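Local coordinates for Bd3459 (Bdellovibrio bacteriovorus, PDB 5CEC), which acts as a predatory endopeptidase, probably with the D-Ala-D-Ala carboxypeptidase chemistry of its S13 family, and is bound by the immunity protein Bd3460, at residues A[361-366]-A[383-389]. The protein carries 1 engineered substitution. Residues are numbered along the deposited sequence; the frame is centred on the assembly and turned at random. Where two conformers were deposited one is given.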
loop_
_atom_site.group_PDB
_atom_site.type_symbol
_atom_site.label_atom_id
_atom_site.label_comp_id
_atom_site.label_asym_id
_atom_site.label_seq_id
_atom_site.Cartn_x
_atom_site.Cartn_y
_atom_site.Cartn_z
ATOM N N VAL A 361 -11.459 -4.266 -0.749
ATOM C CA VAL A 361 -11.880 -5.677 -0.973
ATOM C C VAL A 361 -13.224 -5.627 -1.708
ATOM O O VAL A 361 -13.802 -4.558 -1.917
ATOM C CB VAL A 361 -12.021 -6.498 0.342
ATOM C CG1 VAL A 361 -10.677 -6.774 0.990
ATOM C CG2 VAL A 361 -12.975 -5.841 1.329
ATOM N N ASN A 362 -13.725 -6.778 -2.128
ATOM C CA ASN A 362 -14.946 -6.822 -2.914
ATOM C C ASN A 362 -16.035 -5.892 -2.356
ATOM O O ASN A 362 -16.610 -5.070 -3.076
ATOM C CB ASN A 362 -15.436 -8.279 -2.987
ATOM C CG ASN A 362 -16.735 -8.431 -3.742
ATOM O OD1 ASN A 362 -17.081 -7.648 -4.605
ATOM N ND2 ASN A 362 -17.450 -9.458 -3.405
ATOM N N LYS A 363 -16.326 -6.057 -1.066
ATOM C CA LYS A 363 -17.433 -5.339 -0.441
ATOM C C LYS A 363 -17.079 -4.102 0.331
ATOM O O LYS A 363 -17.954 -3.526 0.994
ATOM C CB LYS A 363 -18.268 -6.275 0.424
ATOM C CG LYS A 363 -18.849 -7.457 -0.306
ATOM C CD LYS A 363 -19.781 -7.007 -1.428
ATOM C CE LYS A 363 -20.649 -8.127 -1.974
ATOM N NZ LYS A 363 -21.463 -7.653 -3.145
ATOM N N ALA A 364 -15.832 -3.633 0.230
ATOM C CA ALA A 364 -15.479 -2.438 1.009
ATOM C C ALA A 364 -14.344 -1.638 0.433
ATOM O O ALA A 364 -13.405 -2.190 -0.127
ATOM C CB ALA A 364 -15.116 -2.792 2.460
ATOM N N LYS A 365 -14.434 -0.326 0.639
ATOM C CA LYS A 365 -13.327 0.600 0.404
ATOM C C LYS A 365 -13.190 1.371 1.707
ATOM O O LYS A 365 -14.201 1.873 2.240
ATOM C CB LYS A 365 -13.608 1.550 -0.766
ATOM C CG LYS A 365 -12.371 2.279 -1.263
ATOM C CD LYS A 365 -11.552 1.386 -2.209
ATOM C CE LYS A 365 -10.263 2.057 -2.679
ATOM N NZ LYS A 365 -9.307 2.081 -1.538
ATOM N N THR A 366 -11.976 1.425 2.250
ATOM C CA THR A 366 -11.820 1.965 3.588
ATOM C C THR A 366 -10.599 2.884 3.666
ATOM O O THR A 366 -9.666 2.823 2.864
ATOM C CB THR A 366 -11.694 0.804 4.582
ATOM O OG1 THR A 366 -10.533 0.038 4.276
ATOM C CG2 THR A 366 -12.918 -0.079 4.583
ATOM N N LEU A 383 -15.599 3.794 6.473
ATOM C CA LEU A 383 -15.863 2.433 6.033
ATOM C C LEU A 383 -16.959 2.522 4.983
ATOM O O LEU A 383 -18.099 2.821 5.316
ATOM C CB LEU A 383 -16.275 1.535 7.193
ATOM C CG LEU A 383 -15.329 1.539 8.396
ATOM C CD1 LEU A 383 -15.899 0.661 9.500
ATOM C CD2 LEU A 383 -13.941 1.094 8.041
ATOM N N MET A 384 -16.611 2.315 3.704
ATOM C CA MET A 384 -17.599 2.325 2.608
ATOM C C MET A 384 -17.932 0.917 2.221
ATOM O O MET A 384 -17.103 0.022 2.297
ATOM C CB MET A 384 -17.085 3.027 1.365
ATOM C CG MET A 384 -16.623 4.454 1.547
ATOM S SD MET A 384 -17.941 5.619 1.940
ATOM C CE MET A 384 -18.927 5.549 0.466
ATOM N N HIS A 385 -19.162 0.785 1.755
ATOM C CA HIS A 385 -19.636 -0.386 1.065
ATOM C C HIS A 385 -19.441 -0.245 -0.454
ATOM O O HIS A 385 -19.698 0.804 -1.018
ATOM C CB HIS A 385 -21.128 -0.571 1.352
ATOM C CG HIS A 385 -21.725 -1.590 0.483
ATOM N ND1 HIS A 385 -21.573 -2.931 0.730
ATOM C CD2 HIS A 385 -22.311 -1.481 -0.736
ATOM C CE1 HIS A 385 -22.074 -3.610 -0.299
ATOM N NE2 HIS A 385 -22.518 -2.748 -1.189
ATOM N N THR A 386 -18.969 -1.324 -1.083
ATOM C CA THR A 386 -18.872 -1.457 -2.534
ATOM C C THR A 386 -19.420 -2.795 -2.956
ATOM O O THR A 386 -19.591 -3.693 -2.116
ATOM C CB THR A 386 -17.410 -1.335 -3.028
ATOM O OG1 THR A 386 -16.558 -2.269 -2.368
ATOM C CG2 THR A 386 -16.833 0.050 -2.729
ATOM N N ASP A 387 -19.646 -2.955 -4.262
ATOM C CA ASP A 387 -19.950 -4.283 -4.847
ATOM C C ASP A 387 -19.039 -4.464 -6.068
ATOM O O ASP A 387 -19.462 -4.452 -7.231
ATOM C CB ASP A 387 -21.428 -4.441 -5.219
ATOM C CG ASP A 387 -22.380 -4.241 -4.031
ATOM O OD1 ASP A 387 -22.574 -5.178 -3.230
ATOM O OD2 ASP A 387 -22.974 -3.134 -3.915
ATOM N N TYR A 388 -17.749 -4.603 -5.768
ATOM C CA TYR A 388 -16.731 -4.658 -6.799
ATOM C C TYR A 388 -16.945 -5.842 -7.763
ATOM O O TYR A 388 -16.679 -5.702 -8.975
ATOM C CB TYR A 388 -15.383 -4.625 -6.088
ATOM C CG TYR A 388 -14.178 -5.044 -6.826
ATOM C CD1 TYR A 388 -13.842 -6.401 -6.947
ATOM C CD2 TYR A 388 -13.304 -4.103 -7.324
ATOM C CE1 TYR A 388 -12.665 -6.793 -7.570
ATOM C CE2 TYR A 388 -12.121 -4.481 -7.930
ATOM C CZ TYR A 388 -11.810 -5.825 -8.061
ATOM O OH TYR A 388 -10.640 -6.172 -8.711
ATOM N N ASP A 389 -17.503 -6.944 -7.252
ATOM C CA ASP A 389 -17.794 -8.075 -8.140
ATOM C C ASP A 389 -18.906 -7.776 -9.180
ATOM O O ASP A 389 -18.843 -8.318 -10.300
ATOM C CB ASP A 389 -17.998 -9.371 -7.355
ATOM C CG ASP A 389 -16.678 -9.912 -6.785
ATOM O OD1 ASP A 389 -15.600 -9.377 -7.135
ATOM O OD2 ASP A 389 -16.713 -10.858 -5.977
HETATM O O HOH W 1 -19.858 -3.466 2.947
#
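L383 lays its CD2 methyl obliquely against CG2 of T366, 3.8 Å away, on the sheet face they share with A364 and H385. M384 pairs with K365 through two backbone bonds, M384 N to K365 O and K365 N to M384 O; its side chain leaves on the other face for helix 394-411, while K365 NZ turns back to S360 and G359. At H385 the ring is held by its two nitrogens: a water in the plane of the ring links ND1 to K363 O, to which it donates (2.7 Å), and NE2 donates to D387 OD2 (2.8 Å), meeting it from above the carboxylate plane.

These strands form an antiparallel hairpin of the beta-lactamase-like sheet, and a type I turn, V361 to A364, leads into the first of them. Beyond H385 the ladder gives way to backbone NH groups and side chains of T386 to D389 that hold this turn. OG1 of T386 stands between the backbone N and the carbonyl carbon (chi1 55°), from where it meets N362 O from above the carbonyl plane at 2.9 Å, whereas T386 N binds K363 O. D387 OD1 presents its anti lone pair to K363 NZ in a 2.7 Å salt bridge; OD2 also accepts from M38 N, a setting likely to stabilise the carboxylate's negative charge. Y388 N reaches N362 O as well, from the face opposite T386 OG1, so two donors clasp one oxygen; the Y388 ring stacks on W395 and packs against M72 of the Bd3460 chain. Last, D389 N donates to N362 OD1 at 2.8 Å, and the carboxylate of D389 stacks over the N362 amide, their planes 24° apart; CG of N362, anti to the backbone N (chi1 178°), carries the amide there.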